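Local coordinates for protein bacterial regulatory proteins, tetR family (Corynebacterium glutamicum, PDB 3AQT) that represses transcription as a TetR-family regulator, probably by binding DNA, and takes up resorcinol, its inducer, in an all-helical ligand pocket, at residues V97-F102 / L154-G159; L127-R132 / R234-I239; T185-S190 / A215-M220. All blocks are in the same frame, centred on the assembly; numbering follows the deposited sequence.

In the fold
Behind the N-terminal helix-turn-helix part, the chain enters helix 90-111, where contact 1 starts; helix 119-134, the first half of contact 2, follows directly. Contact 1 closes at 154-159, tying the helix that leads out of the DNA-binding region to the pocket wall. Only afterwards does contact 3 open, at 185-190, and it closes 25 residues on at 215-220, joining two helices that meet the second subunit. Contact 2 closes last, when the tail 234-239 returns to helix 119-134; its loop therefore crosses that of contact 1 and encloses contact 3 completely. Leu158, Leu127, Leu130 and Phe188, drawn from all three contacts, line the resorcinol pocket.

Contact 1. Residues V97-F102 / L154-G159; sequences VAEDAF and LMRILG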
ATOM      1  N   VAL B  97      15.537  -3.676  11.734  1.00 33.04           N
ATOM      2  CA  VAL B  97      16.457  -2.854  10.960  1.00 32.00           C
ATOM      3  C   VAL B  97      15.695  -1.697  10.305  1.00 32.87           C
ATOM      4  O   VAL B  97      16.186  -0.567  10.262  1.00 34.28           O
ATOM      5  CB  VAL B  97      17.179  -3.709   9.876  1.00 32.50           C
ATOM      6  CG1 VAL B  97      17.948  -2.823   8.904  1.00 29.91           C
ATOM      7  CG2 VAL B  97      18.138  -4.674  10.553  1.00 30.77           C
ATOM      8  N   ALA B  98      14.499  -1.981   9.794  1.00 32.59           N
ATOM      9  CA  ALA B  98      13.673  -0.950   9.164  1.00 32.96           C
ATOM     10  C   ALA B  98      13.221   0.071  10.214  1.00 31.83           C
ATOM     11  O   ALA B  98      13.202   1.271   9.950  1.00 30.37           O
ATOM     12  CB  ALA B  98      12.455  -1.581   8.485  1.00 32.89           C
ATOM     13  N   GLU B  99      12.858  -0.403  11.404  1.00 31.54           N
ATOM     14  CA  GLU B  99      12.436   0.511  12.464  1.00 33.06           C
ATOM     15  C   GLU B  99      13.576   1.473  12.768  1.00 33.43           C
ATOM     16  O   GLU B  99      13.368   2.680  12.921  1.00 35.06           O
ATOM     17  CB  GLU B  99      12.060  -0.244  13.745  1.00 30.85           C
ATOM     18  CG  GLU B  99      10.643  -0.803  13.754  1.00 35.94           C
ATOM     19  CD  GLU B  99      10.165  -1.184  15.155  1.00 38.33           C
ATOM     20  OE1 GLU B  99      10.892  -0.930  16.141  1.00 40.54           O
ATOM     21  OE2 GLU B  99       9.049  -1.735  15.275  1.00 41.24           O
ATOM     22  N   ASP B 100      14.785   0.930  12.849  1.00 31.86           N
ATOM     23  CA  ASP B 100      15.956   1.729  13.135  1.00 31.82           C
ATOM     24  C   ASP B 100      16.127   2.804  12.063  1.00 31.27           C
ATOM     25  O   ASP B 100      16.390   3.963  12.371  1.00 32.63           O
ATOM     26  CB  ASP B 100      17.194   0.827  13.201  1.00 32.12           C
ATOM     27  CG  ASP B 100      18.470   1.602  13.480  1.00 34.26           C
ATOM     28  OD1 ASP B 100      18.644   2.080  14.624  1.00 32.95           O
ATOM     29  OD2 ASP B 100      19.297   1.736  12.552  1.00 35.30           O
ATOM     30  N   ALA B 101      15.964   2.425  10.801  1.00 30.29           N
ATOM     31  CA  ALA B 101      16.108   3.387   9.710  1.00 30.90           C
ATOM     32  C   ALA B 101      15.020   4.471   9.713  1.00 31.11           C
ATOM     33  O   ALA B 101      15.314   5.661   9.587  1.00 29.67           O
ATOM     34  CB  ALA B 101      16.110   2.659   8.367  1.00 28.65           C
ATOM     35  N   PHE B 102      13.764   4.063   9.859  1.00 30.77           N
ATOM     36  CA  PHE B 102      12.669   5.022   9.855  1.00 31.45           C
ATOM     37  C   PHE B 102      12.682   5.937  11.074  1.00 31.87           C
ATOM     38  O   PHE B 102      12.396   7.130  10.963  1.00 32.39           O
ATOM     39  CB  PHE B 102      11.323   4.301   9.768  1.00 31.07           C
ATOM     40  CG  PHE B 102      11.161   3.461   8.537  1.00 30.53           C
ATOM     41  CD1 PHE B 102      11.699   3.873   7.324  1.00 31.25           C
ATOM     42  CD2 PHE B 102      10.448   2.269   8.588  1.00 31.87           C
ATOM     43  CE1 PHE B 102      11.531   3.111   6.175  1.00 33.78           C
ATOM     44  CE2 PHE B 102      10.269   1.493   7.447  1.00 34.58           C
ATOM     45  CZ  PHE B 102      10.813   1.915   6.233  1.00 32.75           C
ATOM     46  N   LEU B 154       6.189   1.331   9.104  1.00 34.23           N
ATOM     47  CA  LEU B 154       6.040   2.763   8.925  1.00 34.33           C
ATOM     48  C   LEU B 154       4.990   3.306   9.892  1.00 34.96           C
ATOM     49  O   LEU B 154       5.171   4.370  10.482  1.00 35.46           O
ATOM     50  CB  LEU B 154       5.647   3.082   7.481  1.00 33.19           C
ATOM     51  CG  LEU B 154       6.786   2.951   6.472  1.00 33.76           C
ATOM     52  CD1 LEU B 154       6.247   3.015   5.057  1.00 32.43           C
ATOM     53  CD2 LEU B 154       7.800   4.051   6.717  1.00 31.88           C
HETATM   54  N   MSE B 155       3.909   2.555  10.079  1.00 35.32           N
HETATM   55  CA  MSE B 155       2.837   2.972  10.975  1.00 36.52           C
HETATM   56  C   MSE B 155       3.214   2.984  12.445  1.00 36.44           C
HETATM   57  O   MSE B 155       2.689   3.785  13.214  1.00 35.93           O
HETATM   58  CB  MSE B 155       1.600   2.092  10.758  1.00 39.62           C
HETATM   59  CG  MSE B 155       0.903   2.345   9.423  1.00 46.96           C
HETATM   60 SE   MSE B 155      -0.119   4.013   9.340  1.00 57.21          SE
HETATM   61  CE  MSE B 155       1.294   5.264   9.609  1.00 58.47           C
ATOM     62  N   ARG B 156       4.120   2.102  12.846  1.00 36.64           N
ATOM     63  CA  ARG B 156       4.536   2.047  14.244  1.00 35.97           C
ATOM     64  C   ARG B 156       5.494   3.181  14.570  1.00 35.40           C
ATOM     65  O   ARG B 156       5.452   3.746  15.657  1.00 35.31           O
ATOM     66  CB  ARG B 156       5.266   0.733  14.564  1.00 36.03           C
ATOM     67  CG  ARG B 156       4.485  -0.527  14.342  1.00 37.66           C
ATOM     68  CD  ARG B 156       5.127  -1.684  15.081  1.00 38.65           C
ATOM     69  NE  ARG B 156       6.395  -2.140  14.505  1.00 39.02           N
ATOM     70  CZ  ARG B 156       6.508  -3.161  13.658  1.00 38.77           C
ATOM     71  NH1 ARG B 156       5.430  -3.835  13.274  1.00 35.60           N
ATOM     72  NH2 ARG B 156       7.702  -3.533  13.223  1.00 37.73           N
ATOM     73  N   ILE B 157       6.365   3.500  13.623  1.00 34.64           N
ATOM     74  CA  ILE B 157       7.379   4.523  13.835  1.00 34.75           C
ATOM     75  C   ILE B 157       7.054   5.933  13.369  1.00 33.90           C
ATOM     76  O   ILE B 157       7.189   6.877  14.145  1.00 34.03           O
ATOM     77  CB  ILE B 157       8.716   4.098  13.181  1.00 34.71           C
ATOM     78  CG1 ILE B 157       9.080   2.675  13.621  1.00 34.65           C
ATOM     79  CG2 ILE B 157       9.818   5.065  13.567  1.00 36.81           C
ATOM     80  CD1 ILE B 157       9.284   2.421  15.141  1.00 47.18           C
ATOM     81  N   LEU B 158       6.635   6.088  12.115  1.00 33.81           N
ATOM     82  CA  LEU B 158       6.337   7.417  11.582  1.00 32.91           C
ATOM     83  C   LEU B 158       4.865   7.805  11.624  1.00 33.47           C
ATOM     84  O   LEU B 158       4.526   8.977  11.469  1.00 33.93           O
ATOM     85  CB  LEU B 158       6.848   7.527  10.146  1.00 32.52           C
ATOM     86  CG  LEU B 158       8.350   7.287   9.978  1.00 33.66           C
ATOM     87  CD1 LEU B 158       8.727   7.375   8.504  1.00 32.82           C
ATOM     88  CD2 LEU B 158       9.124   8.310  10.797  1.00 32.81           C
ATOM     89  N   GLY B 159       3.993   6.829  11.850  1.00 32.55           N
ATOM     90  CA  GLY B 159       2.573   7.117  11.887  1.00 30.99           C
ATOM     91  C   GLY B 159       2.190   8.141  12.939  1.00 32.25           C
ATOM     92  O   GLY B 159       1.477   9.108  12.639  1.00 34.39           O
TER
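Glu99 and Ile157 bring the two backbones closest, CA to CA 6.6 Å, where helix 90-111 runs past helix 150-157. In the TetR fold the former leads from the DNA-binding domain into the ligand-binding domain, so this packing lies near that junction. Phe102 points toward 154-159, and its ring receives Leu154 CD2 almost exactly over its centre, 3.5 Å from the centroid and 7° off the normal, a CH-pi contact; Trp140 meets the same ring edge-to-face. Ile157 works with both branches. Ile157 CG2, anti to the backbone N, reaches back to Phe102 C at 3.9 Å, while Ile157 CD1 lies across the aliphatic part of Glu99 at about a right angle, 3.8 Å from Glu99 CG. Leu158 CD2 comes within 3.5 Å of Phe102 O, and the same side chain touches resorcinol, which places the pocket wall right behind this helix pair. Toward the outside, Arg156 bends at chi3 (-71°) and presents its NE/NH2 edge to Glu99 OE2, the carboxylate and guanidinium planes 58° apart. Gln95 takes a further bond from Arg156 NH2. Both arginine donors converge on one oxygen: Arg156 NE at 2.8 Å and NH2 at 3.0 Å from Glu99 OE2.

Contact 2. Residues L127-R132 / R234-I239; sequences LRHLVR and RPLPEI. With RCO (resorcinol), chain D.
His129 projects from helix 119-134 between Leu236 and Ile239. At its root, His129 CB lies 3.9 Å from Ile239 CD1, and CG is slightly nearer that same methyl. Further out ND1 and CE1 run under Ile239 CB, His129 CE1 at 3.5 Å. At the tip His129 NE2 reaches Pro237 O at 3.0 Å, but the N-H is bent to 121°, so the bond is weak although the oxygen sits at the ring edge, near its plane. The opposite face takes Leu236 CD2, 3.8 Å from the centroid of the His129 ring and 17° off the normal; with Ile239 CB this makes a CH-pi contact on each side and clamps the imidazole flat. The tail that does this follows helix 225-231 of the TetR-type ligand-binding domain and has no regular helix or strand; its backbone is extended from Arg234 to Glu238, close to polyproline II. It lies along the outer side of helix 119-134, while on the inner side Leu127 CD2 and Leu130 CD1 each pack 3.8 Å from resorcinol C5. Arg128, bent at chi3 (60°), lays a guanidinium face under Leu236 CB and sends Arg128 NH1 to Arg234 O, 2.8 Å and in the carbonyl plane; its NE is salt-bridged to Asp210. The Arg234 side chain leads away to salt bridges with Glu121 and Glu230.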
ATOM      1  N   LEU B 127       7.314  14.319   3.869  1.00 32.07           N
ATOM      2  CA  LEU B 127       7.107  13.334   2.821  1.00 31.26           C
ATOM      3  C   LEU B 127       8.183  13.408   1.748  1.00 31.70           C
ATOM      4  O   LEU B 127       8.670  12.376   1.281  1.00 32.68           O
ATOM      5  CB  LEU B 127       5.716  13.505   2.208  1.00 30.27           C
ATOM      6  CG  LEU B 127       4.586  13.220   3.208  1.00 31.53           C
ATOM      7  CD1 LEU B 127       3.227  13.488   2.568  1.00 31.28           C
ATOM      8  CD2 LEU B 127       4.689  11.771   3.685  1.00 30.83           C
ATOM      9  N   ARG B 128       8.574  14.620   1.367  1.00 32.97           N
ATOM     10  CA  ARG B 128       9.601  14.767   0.344  1.00 34.93           C
ATOM     11  C   ARG B 128      10.920  14.160   0.813  1.00 36.33           C
ATOM     12  O   ARG B 128      11.655  13.578   0.015  1.00 38.00           O
ATOM     13  CB  ARG B 128       9.783  16.238  -0.029  1.00 35.07           C
ATOM     14  CG  ARG B 128       8.576  16.829  -0.735  1.00 35.06           C
ATOM     15  CD  ARG B 128       8.745  18.307  -0.953  1.00 36.28           C
ATOM     16  NE  ARG B 128       9.923  18.591  -1.763  1.00 38.05           N
ATOM     17  CZ  ARG B 128      10.450  19.802  -1.919  1.00 37.23           C
ATOM     18  NH1 ARG B 128       9.906  20.854  -1.315  1.00 35.67           N
ATOM     19  NH2 ARG B 128      11.514  19.963  -2.692  1.00 37.23           N
ATOM     20  N   HIS B 129      11.216  14.280   2.104  1.00 36.73           N
ATOM     21  CA  HIS B 129      12.446  13.693   2.629  1.00 37.77           C
ATOM     22  C   HIS B 129      12.396  12.164   2.553  1.00 37.50           C
ATOM     23  O   HIS B 129      13.399  11.530   2.232  1.00 37.25           O
ATOM     24  CB  HIS B 129      12.690  14.118   4.083  1.00 37.78           C
ATOM     25  CG  HIS B 129      13.361  15.447   4.216  1.00 37.24           C
ATOM     26  ND1 HIS B 129      14.588  15.716   3.647  1.00 36.42           N
ATOM     27  CD2 HIS B 129      12.974  16.587   4.835  1.00 36.97           C
ATOM     28  CE1 HIS B 129      14.928  16.965   3.912  1.00 35.91           C
ATOM     29  NE2 HIS B 129      13.966  17.514   4.631  1.00 39.24           N
ATOM     30  N   LEU B 130      11.235  11.577   2.856  1.00 35.82           N
ATOM     31  CA  LEU B 130      11.097  10.125   2.807  1.00 35.40           C
ATOM     32  C   LEU B 130      11.320   9.641   1.379  1.00 36.09           C
ATOM     33  O   LEU B 130      12.069   8.695   1.150  1.00 35.80           O
ATOM     34  CB  LEU B 130       9.715   9.685   3.328  1.00 32.59           C
ATOM     35  CG  LEU B 130       9.468   9.929   4.831  1.00 32.10           C
ATOM     36  CD1 LEU B 130       8.098   9.447   5.244  1.00 29.09           C
ATOM     37  CD2 LEU B 130      10.530   9.204   5.640  1.00 32.48           C
ATOM     38  N   VAL B 131      10.703  10.306   0.409  1.00 37.25           N
ATOM     39  CA  VAL B 131      10.877   9.899  -0.976  1.00 38.00           C
ATOM     40  C   VAL B 131      12.336   9.990  -1.414  1.00 40.83           C
ATOM     41  O   VAL B 131      12.868   9.041  -1.988  1.00 41.23           O
ATOM     42  CB  VAL B 131      10.005  10.742  -1.929  1.00 35.68           C
ATOM     43  CG1 VAL B 131      10.365  10.443  -3.368  1.00 32.14           C
ATOM     44  CG2 VAL B 131       8.536  10.422  -1.694  1.00 34.26           C
ATOM     45  N   ARG B 132      12.988  11.119  -1.140  1.00 43.27           N
ATOM     46  CA  ARG B 132      14.392  11.287  -1.525  1.00 46.01           C
ATOM     47  C   ARG B 132      15.286  10.251  -0.850  1.00 46.91           C
ATOM     48  O   ARG B 132      16.214   9.729  -1.460  1.00 47.63           O
ATOM     49  CB  ARG B 132      14.880  12.703  -1.191  1.00 44.74           C
ATOM     50  CG  ARG B 132      13.919  13.769  -1.676  1.00 49.20           C
ATOM     51  CD  ARG B 132      14.571  14.912  -2.433  1.00 51.74           C
ATOM     52  NE  ARG B 132      15.110  15.953  -1.565  1.00 53.31           N
ATOM     53  CZ  ARG B 132      15.227  17.227  -1.931  1.00 55.58           C
ATOM     54  NH1 ARG B 132      14.837  17.609  -3.142  1.00 55.67           N
ATOM     55  NH2 ARG B 132      15.734  18.120  -1.093  1.00 55.89           N
ATOM     56  N   ARG B 234       8.604  24.419  -2.338  1.00 39.34           N
ATOM     57  CA  ARG B 234       9.399  25.316  -1.507  1.00 38.46           C
ATOM     58  C   ARG B 234      10.765  24.717  -1.203  1.00 39.92           C
ATOM     59  O   ARG B 234      10.918  23.503  -1.162  1.00 39.61           O
ATOM     60  CB  ARG B 234       8.665  25.602  -0.205  1.00 35.79           C
ATOM     61  CG  ARG B 234       7.371  26.336  -0.414  1.00 32.39           C
ATOM     62  CD  ARG B 234       6.644  26.555   0.886  1.00 28.79           C
ATOM     63  NE  ARG B 234       5.420  27.301   0.645  1.00 29.43           N
ATOM     64  CZ  ARG B 234       4.528  27.601   1.576  1.00 32.45           C
ATOM     65  NH1 ARG B 234       4.719  27.213   2.830  1.00 33.83           N
ATOM     66  NH2 ARG B 234       3.439  28.289   1.249  1.00 29.42           N
ATOM     67  N   PRO B 235      11.780  25.565  -0.984  1.00 41.45           N
ATOM     68  CA  PRO B 235      13.116  25.034  -0.687  1.00 41.90           C
ATOM     69  C   PRO B 235      13.049  24.064   0.491  1.00 43.11           C
ATOM     70  O   PRO B 235      12.451  24.367   1.527  1.00 42.33           O
ATOM     71  CB  PRO B 235      13.920  26.291  -0.375  1.00 40.61           C
ATOM     72  CG  PRO B 235      13.234  27.337  -1.202  1.00 40.06           C
ATOM     73  CD  PRO B 235      11.782  27.034  -0.938  1.00 40.26           C
ATOM     74  N   LEU B 236      13.657  22.895   0.326  1.00 45.13           N
ATOM     75  CA  LEU B 236      13.627  21.885   1.369  1.00 47.30           C
ATOM     76  C   LEU B 236      14.792  22.009   2.335  1.00 50.84           C
ATOM     77  O   LEU B 236      15.946  22.006   1.928  1.00 49.27           O
ATOM     78  CB  LEU B 236      13.628  20.493   0.748  1.00 46.14           C
ATOM     79  CG  LEU B 236      13.190  19.349   1.666  1.00 46.05           C
ATOM     80  CD1 LEU B 236      11.769  19.586   2.140  1.00 44.54           C
ATOM     81  CD2 LEU B 236      13.283  18.036   0.917  1.00 46.22           C
ATOM     82  N   PRO B 237      14.493  22.112   3.640  1.00 55.63           N
ATOM     83  CA  PRO B 237      15.511  22.237   4.691  1.00 58.78           C
ATOM     84  C   PRO B 237      16.383  20.984   4.787  1.00 62.36           C
ATOM     85  O   PRO B 237      15.870  19.869   4.718  1.00 61.59           O
ATOM     86  CB  PRO B 237      14.674  22.438   5.961  1.00 58.62           C
ATOM     87  CG  PRO B 237      13.360  23.000   5.449  1.00 56.00           C
ATOM     88  CD  PRO B 237      13.136  22.176   4.216  1.00 56.13           C
ATOM     89  N   GLU B 238      17.694  21.180   4.946  1.00 67.05           N
ATOM     90  CA  GLU B 238      18.657  20.079   5.076  1.00 71.11           C
ATOM     91  C   GLU B 238      18.269  19.171   6.237  1.00 72.65           C
ATOM     92  O   GLU B 238      17.988  19.644   7.338  1.00 71.57           O
ATOM     93  CB  GLU B 238      20.071  20.624   5.325  1.00 74.33           C
ATOM     94  CG  GLU B 238      20.706  21.364   4.144  1.00 79.08           C
ATOM     95  CD  GLU B 238      21.111  20.434   3.005  1.00 82.04           C
ATOM     96  OE1 GLU B 238      21.663  20.933   1.998  1.00 81.91           O
ATOM     97  OE2 GLU B 238      20.878  19.209   3.118  1.00 84.15           O
ATOM     98  N   ILE B 239      18.278  17.866   5.989  1.00 74.24           N
ATOM     99  CA  ILE B 239      17.901  16.885   7.001  1.00 75.56           C
ATOM    100  C   ILE B 239      19.111  16.316   7.741  1.00 76.28           C
ATOM    101  O   ILE B 239      19.025  16.000   8.927  1.00 75.84           O
ATOM    102  CB  ILE B 239      17.105  15.729   6.355  1.00 75.76           C
ATOM    103  CG1 ILE B 239      16.447  14.873   7.432  1.00 74.28           C
ATOM    104  CG2 ILE B 239      18.030  14.873   5.493  1.00 76.44           C
ATOM    105  CD1 ILE B 239      15.349  13.937   6.930  1.00 47.18           C
TER
HETATM  106  C1  RCO D 230       6.774  12.037   9.420  1.00 36.64           C
HETATM  107  C2  RCO D 230       5.984  13.223   9.535  1.00 36.01           C
HETATM  108  C3  RCO D 230       5.008  13.525   8.547  1.00 36.04           C
HETATM  109  C4  RCO D 230       4.825  12.646   7.465  1.00 37.06           C
HETATM  110  C5  RCO D 230       5.599  11.480   7.351  1.00 36.48           C
HETATM  111  C6  RCO D 230       6.578  11.172   8.334  1.00 36.69           C
HETATM  112  O1  RCO D 230       7.730  11.749  10.390  1.00 40.05           O
HETATM  113  O3  RCO D 230       4.226  14.674   8.630  1.00 36.67           O

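Contact 3. Residues T185-S190 / A215-M220; sequences TCTFGS and AAMLRM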
ATOM      1  N   THR B 185      -2.959   6.302   7.560  1.00 37.09           N
ATOM      2  CA  THR B 185      -2.674   5.030   6.926  1.00 38.21           C
ATOM      3  C   THR B 185      -2.639   5.117   5.398  1.00 38.50           C
ATOM      4  O   THR B 185      -1.827   4.447   4.758  1.00 37.93           O
ATOM      5  CB  THR B 185      -3.676   3.945   7.382  1.00 38.48           C
ATOM      6  OG1 THR B 185      -3.185   2.659   6.991  1.00 41.21           O
ATOM      7  CG2 THR B 185      -5.049   4.173   6.773  1.00 37.38           C
ATOM      8  N   CYS B 186      -3.496   5.952   4.811  1.00 37.93           N
ATOM      9  CA  CYS B 186      -3.517   6.100   3.357  1.00 39.36           C
ATOM     10  C   CYS B 186      -2.260   6.797   2.858  1.00 39.32           C
ATOM     11  O   CYS B 186      -1.755   6.493   1.772  1.00 39.09           O
ATOM     12  CB  CYS B 186      -4.752   6.885   2.908  1.00 40.43           C
ATOM     13  SG  CYS B 186      -6.275   5.922   2.979  1.00 45.64           S
ATOM     14  N   THR B 187      -1.765   7.737   3.654  1.00 37.75           N
ATOM     15  CA  THR B 187      -0.559   8.470   3.306  1.00 36.76           C
ATOM     16  C   THR B 187       0.590   7.480   3.111  1.00 36.08           C
ATOM     17  O   THR B 187       1.291   7.521   2.104  1.00 37.62           O
ATOM     18  CB  THR B 187      -0.191   9.481   4.417  1.00 36.93           C
ATOM     19  OG1 THR B 187      -1.244  10.440   4.548  1.00 38.10           O
ATOM     20  CG2 THR B 187       1.100  10.200   4.088  1.00 36.37           C
ATOM     21  N   PHE B 188       0.773   6.578   4.069  1.00 33.93           N
ATOM     22  CA  PHE B 188       1.845   5.608   3.955  1.00 33.42           C
ATOM     23  C   PHE B 188       1.584   4.521   2.905  1.00 34.19           C
ATOM     24  O   PHE B 188       2.524   3.987   2.302  1.00 34.33           O
ATOM     25  CB  PHE B 188       2.147   5.035   5.336  1.00 31.13           C
ATOM     26  CG  PHE B 188       2.871   6.010   6.214  1.00 30.75           C
ATOM     27  CD1 PHE B 188       4.198   6.328   5.958  1.00 31.99           C
ATOM     28  CD2 PHE B 188       2.208   6.684   7.228  1.00 33.03           C
ATOM     29  CE1 PHE B 188       4.850   7.306   6.695  1.00 33.03           C
ATOM     30  CE2 PHE B 188       2.848   7.667   7.975  1.00 34.25           C
ATOM     31  CZ  PHE B 188       4.175   7.981   7.707  1.00 33.50           C
ATOM     32  N   GLY B 189       0.314   4.206   2.669  1.00 34.00           N
ATOM     33  CA  GLY B 189      -0.007   3.232   1.649  1.00 32.74           C
ATOM     34  C   GLY B 189       0.404   3.831   0.314  1.00 32.65           C
ATOM     35  O   GLY B 189       0.984   3.151  -0.535  1.00 32.00           O
ATOM     36  N   SER B 190       0.115   5.121   0.142  1.00 32.50           N
ATOM     37  CA  SER B 190       0.463   5.849  -1.084  1.00 33.51           C
ATOM     38  C   SER B 190       1.966   6.022  -1.225  1.00 33.82           C
ATOM     39  O   SER B 190       2.510   5.928  -2.327  1.00 33.93           O
ATOM     40  CB  SER B 190      -0.168   7.239  -1.084  1.00 31.72           C
ATOM     41  OG  SER B 190      -1.578   7.159  -1.146  1.00 33.00           O
ATOM     42  N   ALA B 215       2.533  16.937  -3.271  1.00 32.90           N
ATOM     43  CA  ALA B 215       1.387  17.742  -3.690  1.00 33.21           C
ATOM     44  C   ALA B 215       0.104  16.922  -3.641  1.00 34.61           C
ATOM     45  O   ALA B 215      -0.925  17.387  -3.147  1.00 34.03           O
ATOM     46  CB  ALA B 215       1.609  18.280  -5.093  1.00 33.66           C
ATOM     47  N   ALA B 216       0.168  15.696  -4.154  1.00 35.10           N
ATOM     48  CA  ALA B 216      -1.000  14.818  -4.161  1.00 35.97           C
ATOM     49  C   ALA B 216      -1.479  14.536  -2.743  1.00 36.21           C
ATOM     50  O   ALA B 216      -2.688  14.470  -2.494  1.00 36.14           O
ATOM     51  CB  ALA B 216      -0.681  13.511  -4.876  1.00 35.76           C
HETATM   52  N   MSE B 217      -0.544  14.372  -1.810  1.00 35.90           N
HETATM   53  CA  MSE B 217      -0.934  14.107  -0.431  1.00 37.62           C
HETATM   54  C   MSE B 217      -1.545  15.360   0.181  1.00 38.04           C
HETATM   55  O   MSE B 217      -2.467  15.270   1.004  1.00 38.06           O
HETATM   56  CB  MSE B 217       0.262  13.622   0.400  1.00 41.05           C
HETATM   57  CG  MSE B 217       0.777  12.227   0.023  1.00 47.84           C
HETATM   58 SE   MSE B 217      -0.605  10.837  -0.090  1.00 58.45          SE
HETATM   59  CE  MSE B 217      -1.394  11.064   1.647  1.00 55.84           C
ATOM     60  N   LEU B 218      -1.043  16.526  -0.232  1.00 35.93           N
ATOM     61  CA  LEU B 218      -1.571  17.792   0.267  1.00 34.71           C
ATOM     62  C   LEU B 218      -2.989  17.957  -0.235  1.00 34.10           C
ATOM     63  O   LEU B 218      -3.869  18.404   0.496  1.00 33.80           O
ATOM     64  CB  LEU B 218      -0.714  18.979  -0.194  1.00 34.32           C
ATOM     65  CG  LEU B 218       0.583  19.201   0.592  1.00 34.87           C
ATOM     66  CD1 LEU B 218       1.322  20.416   0.076  1.00 34.59           C
ATOM     67  CD2 LEU B 218       0.245  19.387   2.059  1.00 35.95           C
ATOM     68  N   ARG B 219      -3.221  17.595  -1.490  1.00 34.95           N
ATOM     69  CA  ARG B 219      -4.568  17.707  -2.025  1.00 35.91           C
ATOM     70  C   ARG B 219      -5.483  16.727  -1.293  1.00 36.77           C
ATOM     71  O   ARG B 219      -6.626  17.045  -0.968  1.00 35.51           O
ATOM     72  CB  ARG B 219      -4.566  17.442  -3.531  1.00 36.53           C
ATOM     73  CG  ARG B 219      -4.020  18.608  -4.336  1.00 40.16           C
ATOM     74  CD  ARG B 219      -4.288  18.446  -5.814  1.00 41.80           C
ATOM     75  NE  ARG B 219      -3.262  17.644  -6.459  1.00 47.26           N
ATOM     76  CZ  ARG B 219      -2.180  18.149  -7.039  1.00 48.09           C
ATOM     77  NH1 ARG B 219      -1.993  19.462  -7.061  1.00 47.75           N
ATOM     78  NH2 ARG B 219      -1.283  17.336  -7.583  1.00 49.75           N
HETATM   79  N   MSE B 220      -4.961  15.541  -0.999  1.00 37.94           N
HETATM   80  CA  MSE B 220      -5.743  14.543  -0.295  1.00 40.35           C
HETATM   81  C   MSE B 220      -6.231  15.045   1.054  1.00 39.45           C
HETATM   82  O   MSE B 220      -7.296  14.639   1.508  1.00 38.70           O
HETATM   83  CB  MSE B 220      -4.934  13.264  -0.090  1.00 46.45           C
HETATM   84  CG  MSE B 220      -5.765  12.152   0.524  1.00 53.25           C
HETATM   85 SE   MSE B 220      -4.739  10.610   1.013  1.00 65.81          SE
HETATM   86  CE  MSE B 220      -4.321  11.170   2.825  1.00 61.99           C
TER
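Thr187 and Met217 form the tight part of this contact between two nearly antiparallel helices, 158° apart in direction with axes 11.1 Å from each other. Met217, modelled as selenomethionine, is bent at chi2 and chi3, which curls Met217 CE onto Thr187, 3.4 Å from Thr187 CB and 3.0 Å from Thr187 OG1, a tight approach, shorter than an ordinary van der Waals contact. Met220, also selenomethionine, adds Met220 CE at 3.6 Å from Thr187 OG1. The packing slackens away from this point: Met217 SE rests 3.8 Å from Ser190 CB, and Met220 SE only reaches Cys186 CB at 4.2 Å. This looser side faces the second subunit rather than solvent. There Ser190 OG makes a weak hydrogen bond to Ser190 OG of the second subunit, and Met220 O accepts from Arg219 NH1 of that subunit, consistent with the helical-bundle dimer interface of TetR regulators. Phe188 points the other way and touches resorcinol. Thr187 OG1 is satisfied by Ala183 O, and Ser190 OG bonds Cys186 O at 3.0 Å, from the face opposite Ser190 N. With the Thr187 hydroxyl bonded within its helix, and that of Ser190 to its own helix and weakly to the second subunit, the two helices are joined by van der Waals contacts of the selenomethionine methyls and selenium atoms, with no hydrogen bond between them.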